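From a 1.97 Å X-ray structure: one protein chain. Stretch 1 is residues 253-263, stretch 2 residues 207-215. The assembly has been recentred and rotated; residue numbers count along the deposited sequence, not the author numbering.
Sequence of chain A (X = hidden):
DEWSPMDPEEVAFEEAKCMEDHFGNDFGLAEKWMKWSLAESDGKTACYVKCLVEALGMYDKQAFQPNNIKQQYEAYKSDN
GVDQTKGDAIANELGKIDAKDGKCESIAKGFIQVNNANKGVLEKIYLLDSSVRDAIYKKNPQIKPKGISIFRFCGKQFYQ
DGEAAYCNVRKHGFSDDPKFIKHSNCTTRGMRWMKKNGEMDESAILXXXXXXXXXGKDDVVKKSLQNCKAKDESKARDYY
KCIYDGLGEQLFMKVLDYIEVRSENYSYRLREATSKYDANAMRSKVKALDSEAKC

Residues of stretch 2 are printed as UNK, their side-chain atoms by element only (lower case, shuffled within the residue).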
ATOM      1  N   MET A 253     -11.341   6.755 -14.850  1.00 37.44           N
ATOM      2  CA  MET A 253     -10.364   5.875 -15.482  1.00 37.46           C
ATOM      3  C   MET A 253      -8.971   6.485 -15.490  1.00 37.27           C
ATOM      4  O   MET A 253      -7.977   5.759 -15.382  1.00 36.27           O
ATOM      5  CB  MET A 253     -10.801   5.516 -16.904  1.00 38.24           C
ATOM      6  CG  MET A 253     -12.019   4.624 -16.940  1.00 38.82           C
ATOM      7  SD  MET A 253     -11.905   3.320 -15.701  1.00 52.11           S
ATOM      8  CE  MET A 253     -10.552   2.337 -16.351  1.00 45.03           C
ATOM      9  N   LYS A 254      -8.875   7.808 -15.628  1.00 36.22           N
ATOM     10  CA  LYS A 254      -7.582   8.468 -15.501  1.00 36.82           C
ATOM     11  C   LYS A 254      -6.963   8.199 -14.134  1.00 36.32           C
ATOM     12  O   LYS A 254      -5.758   7.944 -14.028  1.00 35.72           O
ATOM     13  CB  LYS A 254      -7.749   9.970 -15.735  1.00 38.71           C
ATOM     14  CG  LYS A 254      -6.454  10.761 -15.676  1.00 41.13           C
ATOM     15  CD  LYS A 254      -6.723  12.251 -15.827  1.00 45.14           C
ATOM     16  CE  LYS A 254      -5.449  13.066 -15.684  1.00 46.32           C
ATOM     17  NZ  LYS A 254      -5.707  14.526 -15.853  1.00 51.02           N
ATOM     18  N   VAL A 255      -7.778   8.241 -13.076  1.00 31.93           N
ATOM     19  CA  VAL A 255      -7.290   7.922 -11.736  1.00 31.10           C
ATOM     20  C   VAL A 255      -6.898   6.454 -11.649  1.00 31.16           C
ATOM     21  O   VAL A 255      -5.807   6.109 -11.180  1.00 30.32           O
ATOM     22  CB  VAL A 255      -8.347   8.284 -10.677  1.00 30.97           C
ATOM     23  CG1 VAL A 255      -7.953   7.713  -9.322  1.00 32.52           C
ATOM     24  CG2 VAL A 255      -8.523   9.787 -10.593  1.00 32.10           C
ATOM     25  N   LEU A 256      -7.787   5.565 -12.100  1.00 34.20           N
ATOM     26  CA  LEU A 256      -7.558   4.133 -11.949  1.00 38.02           C
ATOM     27  C   LEU A 256      -6.366   3.658 -12.771  1.00 36.08           C
ATOM     28  O   LEU A 256      -5.587   2.820 -12.307  1.00 34.88           O
ATOM     29  CB  LEU A 256      -8.817   3.359 -12.331  1.00 36.40           C
ATOM     30  CG  LEU A 256      -9.359   2.453 -11.231  1.00 39.59           C
ATOM     31  CD1 LEU A 256      -9.736   3.270 -10.009  1.00 39.31           C
ATOM     32  CD2 LEU A 256     -10.541   1.655 -11.738  1.00 42.75           C
ATOM     33  N   ASP A 257      -6.217   4.166 -14.000  1.00 33.52           N
ATOM     34  CA  ASP A 257      -5.082   3.761 -14.828  1.00 34.45           C
ATOM     35  C   ASP A 257      -3.761   4.056 -14.132  1.00 34.27           C
ATOM     36  O   ASP A 257      -2.840   3.234 -14.158  1.00 32.51           O
ATOM     37  CB  ASP A 257      -5.125   4.463 -16.185  1.00 34.68           C
ATOM     38  CG  ASP A 257      -6.208   3.921 -17.095  1.00 37.03           C
ATOM     39  OD1 ASP A 257      -6.636   2.763 -16.905  1.00 37.66           O
ATOM     40  OD2 ASP A 257      -6.630   4.658 -18.010  1.00 39.58           O
ATOM     41  N   TYR A 258      -3.650   5.226 -13.500  1.00 32.99           N
ATOM     42  CA  TYR A 258      -2.400   5.580 -12.837  1.00 33.30           C
ATOM     43  C   TYR A 258      -2.196   4.759 -11.570  1.00 33.36           C
ATOM     44  O   TYR A 258      -1.073   4.327 -11.282  1.00 34.43           O
ATOM     45  CB  TYR A 258      -2.373   7.076 -12.545  1.00 34.48           C
ATOM     46  CG  TYR A 258      -1.013   7.612 -12.181  1.00 36.90           C
ATOM     47  CD1 TYR A 258       0.129   7.188 -12.852  1.00 37.04           C
ATOM     48  CD2 TYR A 258      -0.869   8.558 -11.177  1.00 38.36           C
ATOM     49  CE1 TYR A 258       1.375   7.684 -12.522  1.00 39.61           C
ATOM     50  CE2 TYR A 258       0.371   9.063 -10.842  1.00 40.00           C
ATOM     51  CZ  TYR A 258       1.489   8.624 -11.516  1.00 44.38           C
ATOM     52  OH  TYR A 258       2.722   9.129 -11.177  1.00 45.75           O
ATOM     53  N   ILE A 259      -3.267   4.522 -10.805  1.00 31.69           N
ATOM     54  CA  ILE A 259      -3.187   3.579  -9.691  1.00 30.23           C
ATOM     55  C   ILE A 259      -2.669   2.229 -10.171  1.00 32.94           C
ATOM     56  O   ILE A 259      -1.773   1.635  -9.559  1.00 32.60           O
ATOM     57  CB  ILE A 259      -4.552   3.444  -8.989  1.00 31.09           C
ATOM     58  CG1 ILE A 259      -4.890   4.716  -8.207  1.00 34.09           C
ATOM     59  CG2 ILE A 259      -4.555   2.227  -8.075  1.00 30.35           C
ATOM     60  CD1 ILE A 259      -6.317   4.753  -7.673  1.00 32.63           C
ATOM     61  N   GLU A 260      -3.223   1.729 -11.279  1.00 34.22           N
ATOM     62  CA  GLU A 260      -2.817   0.420 -11.786  1.00 35.61           C
ATOM     63  C   GLU A 260      -1.331   0.385 -12.108  1.00 34.59           C
ATOM     64  O   GLU A 260      -0.622  -0.550 -11.714  1.00 35.71           O
ATOM     65  CB  GLU A 260      -3.634   0.050 -13.022  1.00 35.51           C
ATOM     66  CG  GLU A 260      -3.209  -1.280 -13.607  1.00 35.91           C
ATOM     67  CD  GLU A 260      -4.229  -1.886 -14.543  1.00 38.38           C
ATOM     68  OE1 GLU A 260      -5.074  -1.140 -15.082  1.00 40.46           O
ATOM     69  OE2 GLU A 260      -4.182  -3.118 -14.733  1.00 37.46           O
ATOM     70  N   VAL A 261      -0.838   1.396 -12.830  1.00 32.66           N
ATOM     71  CA  VAL A 261       0.577   1.437 -13.192  1.00 33.52           C
ATOM     72  C   VAL A 261       1.454   1.444 -11.945  1.00 34.64           C
ATOM     73  O   VAL A 261       2.469   0.741 -11.875  1.00 33.20           O
ATOM     74  CB  VAL A 261       0.868   2.633 -14.118  1.00 33.77           C
ATOM     75  CG1 VAL A 261       2.365   2.891 -14.204  1.00 36.67           C
ATOM     76  CG2 VAL A 261       0.301   2.378 -15.502  1.00 35.14           C
ATOM     77  N   ARG A 262       1.073   2.231 -10.938  1.00 38.26           N
ATOM     78  CA  ARG A 262       1.876   2.325  -9.724  1.00 38.95           C
ATOM     79  C   ARG A 262       1.809   1.060  -8.877  1.00 38.40           C
ATOM     80  O   ARG A 262       2.730   0.808  -8.092  1.00 40.31           O
ATOM     81  CB  ARG A 262       1.429   3.529  -8.892  1.00 42.52           C
ATOM     82  CG  ARG A 262       1.649   4.875  -9.567  1.00 44.34           C
ATOM     83  CD  ARG A 262       0.556   5.868  -9.177  1.00 47.63           C
ATOM     84  NE  ARG A 262       0.502   6.104  -7.741  1.00 53.25           N
ATOM     85  CZ  ARG A 262      -0.575   6.538  -7.093  1.00 47.99           C
ATOM     86  NH1 ARG A 262      -1.709   6.771  -7.748  1.00 43.52           N
ATOM     87  NH2 ARG A 262      -0.520   6.727  -5.782  1.00 52.63           N
ATOM     88  N   SER A 263       0.751   0.259  -9.021  1.00 34.41           N
ATOM     89  CA  SER A 263       0.566  -0.917  -8.177  1.00 35.03           C
ATOM     90  C   SER A 263       1.522  -2.049  -8.516  1.00 35.57           C
ATOM     91  O   SER A 263       1.640  -2.988  -7.722  1.00 33.14           O
ATOM     92  CB  SER A 263      -0.882  -1.418  -8.247  1.00 33.92           C
ATOM     93  OG  SER A 263      -1.153  -2.078  -9.476  1.00 31.90           O
ATOM     94  N   UNK A 207      -6.246  10.446  -2.622  1.00 42.37           N
ATOM     95  CA  UNK A 207      -4.851  10.275  -3.018  1.00 44.88           C
ATOM     96  C   UNK A 207      -4.742   9.956  -4.502  1.00 43.02           C
ATOM     97  O   UNK A 207      -3.853  10.467  -5.192  1.00 41.64           O
ATOM     98  n   UNK A 207      -1.945   8.155  -0.407  1.00 55.52           N
ATOM     99  c   UNK A 207      -3.327   8.358   0.020  1.00 53.11           C
ATOM    100  n   UNK A 207      -1.061   9.508   1.230  1.00 56.35           N
ATOM    101  c   UNK A 207      -0.891   8.712   0.183  1.00 57.54           C
ATOM    102  c   UNK A 207      -4.003   9.501  -0.726  1.00 49.62           C
ATOM    103  n   UNK A 207       0.333   8.472  -0.272  1.00 56.78           N
ATOM    104  c   UNK A 207      -4.194   9.167  -2.193  1.00 45.82           C
ATOM    105  N   UNK A 208      -5.648   9.116  -5.010  1.00 35.76           N
ATOM    106  CA  UNK A 208      -5.627   8.786  -6.426  1.00 34.10           C
ATOM    107  C   UNK A 208      -5.903   9.983  -7.314  1.00 35.67           C
ATOM    108  O   UNK A 208      -5.317  10.113  -8.393  1.00 33.97           O
ATOM    109  N   UNK A 209      -6.799  10.875  -6.879  1.00 38.24           N
ATOM    110  CA  UNK A 209      -7.102  12.073  -7.658  1.00 37.71           C
ATOM    111  C   UNK A 209      -5.927  13.041  -7.660  1.00 38.75           C
ATOM    112  O   UNK A 209      -5.570  13.604  -8.703  1.00 40.59           O
ATOM    113  c   UNK A 209     -10.060  12.527  -8.888  1.00 38.30           C
ATOM    114  c   UNK A 209     -10.761  12.726  -6.502  1.00 40.81           C
ATOM    115  c   UNK A 209      -8.344  12.761  -7.091  1.00 41.14           C
ATOM    116  c   UNK A 209      -9.711  12.181  -7.454  1.00 39.40           C
ATOM    117  N   UNK A 210      -5.321  13.262  -6.493  1.00 40.71           N
ATOM    118  CA  UNK A 210      -4.189  14.177  -6.416  1.00 40.41           C
ATOM    119  C   UNK A 210      -2.972  13.630  -7.155  1.00 40.58           C
ATOM    120  O   UNK A 210      -2.143  14.408  -7.642  1.00 41.31           O
ATOM    121  c   UNK A 210      -3.873  14.492  -4.953  1.00 42.35           C
ATOM    122  c   UNK A 210      -6.265  15.517  -2.420  1.00 48.49           C
ATOM    123  c   UNK A 210      -5.046  15.027  -4.187  1.00 45.03           C
ATOM    124  n   UNK A 210      -6.932  15.907  -3.490  1.00 49.87           N
ATOM    125  n   UNK A 210      -5.121  14.984  -2.813  1.00 48.20           N
ATOM    126  c   UNK A 210      -6.194  15.610  -4.610  1.00 44.28           C
ATOM    127  N   UNK A 211      -2.857  12.302  -7.268  1.00 39.44           N
ATOM    128  CA  UNK A 211      -1.734  11.713  -7.992  1.00 41.23           C
ATOM    129  C   UNK A 211      -1.753  12.084  -9.470  1.00 38.32           C
ATOM    130  O   UNK A 211      -0.691  12.220 -10.088  1.00 40.06           O
ATOM    131  c   UNK A 211      -1.725  10.194  -7.814  1.00 38.89           C
ATOM    132  N   UNK A 212      -2.937  12.244 -10.053  1.00 39.39           N
ATOM    133  CA  UNK A 212      -3.064  12.667 -11.443  1.00 40.73           C
ATOM    134  C   UNK A 212      -3.256  14.180 -11.563  1.00 39.72           C
ATOM    135  O   UNK A 212      -3.734  14.662 -12.590  1.00 41.87           O
ATOM    136  c   UNK A 212      -5.519  12.120 -11.578  1.00 42.40           C
ATOM    137  c   UNK A 212      -4.147  11.882 -12.200  1.00 41.94           C
ATOM    138  c   UNK A 212      -3.810  10.405 -12.213  1.00 38.23           C
ATOM    139  N   UNK A 213      -2.900  14.934 -10.520  1.00 46.88           N
ATOM    140  CA  UNK A 213      -2.903  16.400 -10.539  1.00 49.46           C
ATOM    141  C   UNK A 213      -4.307  17.001 -10.626  1.00 50.26           C
ATOM    142  O   UNK A 213      -4.477  18.131 -11.086  1.00 48.58           O
ATOM    143  c   UNK A 213      -1.967  16.975 -11.608  1.00 47.42           C
ATOM    144  o   UNK A 213      -0.055  16.350 -10.306  1.00 53.06           O
ATOM    145  n   UNK A 213       0.163  16.300 -12.540  1.00 51.18           N
ATOM    146  c   UNK A 213      -0.531  16.515 -11.429  1.00 50.80           C
ATOM    147  N   UNK A 214      -5.320  16.264 -10.183  1.00 45.33           N
ATOM    148  CA  UNK A 214      -6.662  16.808 -10.033  1.00 48.06           C
ATOM    149  C   UNK A 214      -6.778  17.464  -8.660  1.00 49.83           C
ATOM    150  O   UNK A 214      -6.113  17.058  -7.703  1.00 49.46           O
ATOM    151  o   UNK A 214      -8.393  16.277 -12.729  1.00 51.17           O
ATOM    152  c   UNK A 214      -9.288  16.567 -11.907  1.00 52.01           C
ATOM    153  c   UNK A 214      -7.694  15.686 -10.154  1.00 43.72           C
ATOM    154  o   UNK A 214     -10.326  17.188 -12.219  1.00 55.56           O
ATOM    155  c   UNK A 214      -9.111  16.149 -10.459  1.00 54.35           C
ATOM    156  N   UNK A 215      -7.624  18.491  -8.561  1.00 54.85           N
ATOM    157  CA  UNK A 215      -7.702  19.227  -7.298  1.00 56.18           C
ATOM    158  C   UNK A 215      -9.089  19.684  -6.862  1.00 58.78           C
ATOM    159  O   UNK A 215      -9.276  19.908  -5.660  1.00 63.90           O
ATOM    160  o   UNK A 215      -7.912  22.138  -8.489  1.00 64.40           O
ATOM    161  c   UNK A 215      -6.744  20.428  -7.289  1.00 55.86           C
ATOM    162  c   UNK A 215      -6.958  21.359  -8.465  1.00 60.88           C
ATOM    163  n   UNK A 215      -6.062  21.293  -9.446  1.00 61.95           N
TER
HETATM  164  O   HOH W   1      -4.175   7.855  -9.498  1.00 35.62           O

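Stretch 1 is helical, and the helical start of stretch 2 crosses it nearly at right angles (92°), the axes approaching to 8.7 Å. Position 207 has a side chain of three carbons, a nitrogen, and a carbon carrying two more nitrogens. Its nearest side-chain approach to stretch 1 is 5.7 Å, from CB to Arg 262 NH2. The guanidinium marks Arg 207.

Position 208 has no side-chain atoms. Its CA lies 5.6 Å from the CA of Val 255, the nearest such pair across the contact, and Val 255 CG1 packs 3.7 Å from its backbone C. This is Gly 208. An ideal CB here would point toward stretch 1 and fall 2.9 Å from Val 255 CG1, a clash, and 3.1 Å from Ile 259 CD1; the bare backbone permits the close crossing.

At 209, four carbons fork at the second. The CA-to-CB bond points away, yet the end of the side chain comes nearer, one terminal carbon meeting Val 255 CG2 at 3.6 Å. This is Leu 209, the atom being CD2.

Position 210 carries one carbon and a five-membered ring of three carbons and two nitrogens: an imidazole, hence His 210. It points away, is exposed and makes no contact with stretch 1.

At 211, the single carbon, CB, lies over one face of the Arg 262 guanidinium, 3.4 Å from NH1, and 3.8 Å from Tyr 258 CD2, while the backbone O is 3.4 Å from Tyr 258 CE2. This is Ala 211.

At 212, one carbon bears two others and points toward stretch 1. One branch sits 3.6 Å from Tyr 258 CD2 and 3.6 Å from Lys 254 O; the other lies 3.9 Å from Val 255 CG2. This is Val 212, the branches being CG1 and CG2 respectively.

Position 213 has two carbons, the second with one oxygen and one nitrogen. This amide is assigned as Asn 213; it is exposed, and its positive phi (68°) suits the turn that follows the helix.

Position 214 has three carbons, the third carrying two oxygens, a carboxylate on a two-carbon stem. One oxygen is 4.5 Å from Lys 254 NZ, opposite charges too distant for a salt bridge. This is Glu 214, the oxygen OE2.

Position 215 repeats the two-carbon amide, giving Asn 215, out of reach of stretch 1.

The contact is thus mainly apolar packing, burying 420 Å² over both sides, with Val 255 set against Gly 208, Leu 209 and Val 212. No direct hydrogen bond joins the stretches; instead, water 1 donates to Gly 208 O (2.8 Å) and Val 255 O (2.9 Å), bridging two backbone carbonyls.

Stretch 2, residues 207-215: RGLHAVNEN
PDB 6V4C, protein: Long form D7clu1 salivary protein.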